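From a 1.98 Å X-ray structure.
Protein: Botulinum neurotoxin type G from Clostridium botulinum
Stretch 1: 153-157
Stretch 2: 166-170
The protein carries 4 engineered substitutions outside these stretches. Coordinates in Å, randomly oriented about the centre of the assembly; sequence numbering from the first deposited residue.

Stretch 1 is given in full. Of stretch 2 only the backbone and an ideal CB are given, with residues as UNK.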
# COMPACT_ATOMS: atom_id res chain seq x y z
N LEU A 153 33.29 1.55 -1.89
CA LEU A 153 33.88 2.82 -1.44
C LEU A 153 34.21 2.87 0.06
O LEU A 153 35.25 3.40 0.44
CB LEU A 153 33.01 4.01 -1.85
CG LEU A 153 33.62 5.41 -1.78
CD1 LEU A 153 32.92 6.35 -2.75
CD2 LEU A 153 33.56 5.97 -0.36
N GLY A 154 33.33 2.34 0.92
CA GLY A 154 32.11 1.68 0.51
C GLY A 154 30.87 2.27 1.13
O GLY A 154 30.80 2.47 2.35
N ASN A 155 29.88 2.55 0.30
CA ASN A 155 28.61 3.10 0.77
C ASN A 155 27.48 2.08 0.73
O ASN A 155 27.38 1.26 -0.18
CB ASN A 155 28.23 4.34 -0.04
CG ASN A 155 28.97 5.58 0.41
OD1 ASN A 155 29.78 5.53 1.33
ND2 ASN A 155 28.68 6.71 -0.23
N ALA A 156 26.64 2.14 1.75
CA ALA A 156 25.39 1.40 1.75
C ALA A 156 24.27 2.41 1.65
O ALA A 156 24.29 3.43 2.34
CB ALA A 156 25.26 0.58 3.03
N ASN A 157 23.30 2.14 0.77
CA ASN A 157 22.16 3.04 0.57
C ASN A 157 20.84 2.32 0.74
O ASN A 157 20.69 1.18 0.30
CB ASN A 157 22.20 3.66 -0.83
CG ASN A 157 23.55 4.29 -1.16
OD1 ASN A 157 24.58 3.62 -1.16
ND2 ASN A 157 23.53 5.58 -1.45
N UNK A 166 18.59 6.87 2.96
CA UNK A 166 19.83 6.86 3.74
C UNK A 166 21.00 6.30 2.95
O UNK A 166 20.82 5.54 2.01
CB UNK A 166 19.64 6.05 5.02
N UNK A 167 22.20 6.71 3.33
CA UNK A 167 23.40 6.29 2.63
C UNK A 167 24.61 6.54 3.51
O UNK A 167 24.96 7.69 3.79
CB UNK A 167 23.54 7.02 1.29
N UNK A 168 25.25 5.46 3.96
CA UNK A 168 26.38 5.58 4.89
C UNK A 168 27.54 4.63 4.57
O UNK A 168 27.37 3.63 3.87
CB UNK A 168 25.90 5.32 6.32
N UNK A 169 28.71 4.96 5.11
CA UNK A 169 29.83 4.02 5.14
C UNK A 169 29.93 3.46 6.56
O UNK A 169 29.33 4.00 7.49
CB UNK A 169 31.14 4.69 4.71
N UNK A 170 30.69 2.38 6.75
CA UNK A 170 31.49 1.77 5.69
C UNK A 170 30.90 0.45 5.22
O UNK A 170 31.63 -0.48 4.88
CB UNK A 170 32.93 1.55 6.17

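The two segments run antiparallel, and their firmest tie is made by backbone. At position 168 the amide N donates to A156 O at 2.8 Å, and its O accepts from A156 N at 2.7 Å with a nearly straight N-H...O angle of 176°. This pair of bonds fixes the register.

Position 166 has extended angles (-151/155), and its CA-to-CB bond points sideways. Nothing of stretch 1 lies within 5.5 Å of the ideal CB, so almost any strand-tolerant residue would suit. What the position gives the contact is its carbonyl O, which lies 3.2 Å from N157 CA in a CA-H...O contact. The residue is K166, whose long chain leads away and whose NZ finds a hydrogen bond elsewhere in the structure.

Position 167 is the demanding one. It forms a non-hydrogen-bonded pair with N157, their CA atoms 4.0 Å apart and their side chains on the same face of the sheet. The ideal CB already stands 3.1 Å from N157 ND2, so there is little room in that direction, and the neighbouring asparagine is polar. Small residues such as serine, alanine or glycine fit most readily; cysteine or threonine might, if the rotamer steered clear. S167 is deposited, with chi1 at t. Its OG lies 2.7 Å from N157 ND2, but the angle is poor and the approach does not count as a hydrogen bond. Its CA packs 3.0 Å from A156 O.

Position 168 sends its CB to the other face, shared with A156. The small methyl of A156 leaves space beside it, and the ideal CB is 4.7 Å from A156 O. Stretch 1 places no charge here, so a beta-branched, aromatic or long polar residue would all be plausible. E168 takes an m, t conformation for chi1 and chi2, and its side chain comes no nearer to stretch 1 than its CB does.

Position 169 points sideways, its ideal CB a tight 3.3 Å from G154 O. Branching at CB would need care, whereas a flexible unbranched chain could leave freely. K169 is such a chain, with chi1 at p and chi2 off its wells at -104°. Its CA also makes a 3.3 Å CA-H...O contact with G154 O, a carbonyl that has no hydrogen-bonding partner.

Position 170 follows a cis peptide bond, which would suggest proline, but phi of -107° suits it poorly; with CB pointing away, size and polarity are loosely constrained. The deposited I170 is a non-proline cis case; its CA approaches G154 O at 3.5 Å.

Stretch 2 166-170: KSEKI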
# COMPACT_ATOMS: atom_id res chain seq x y z
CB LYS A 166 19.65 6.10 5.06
CG LYS A 166 19.11 6.98 6.16
CD LYS A 166 19.15 6.31 7.50
CE LYS A 166 18.36 7.12 8.51
NZ LYS A 166 18.16 6.36 9.76
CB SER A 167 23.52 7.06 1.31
OG SER A 167 24.74 6.77 0.66
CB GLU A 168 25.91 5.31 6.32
CG GLU A 168 24.63 6.03 6.72
CD GLU A 168 24.02 5.47 7.99
OE1 GLU A 168 22.83 5.72 8.24
OE2 GLU A 168 24.74 4.77 8.74
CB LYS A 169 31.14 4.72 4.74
CG LYS A 169 31.56 5.86 5.65
CD LYS A 169 31.28 7.20 5.00
CE LYS A 169 32.12 7.39 3.75
NZ LYS A 169 31.99 8.76 3.18
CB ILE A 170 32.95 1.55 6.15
CG1 ILE A 170 33.01 1.21 7.64
CG2 ILE A 170 33.80 2.79 5.88
CD1 ILE A 170 32.31 -0.08 8.01
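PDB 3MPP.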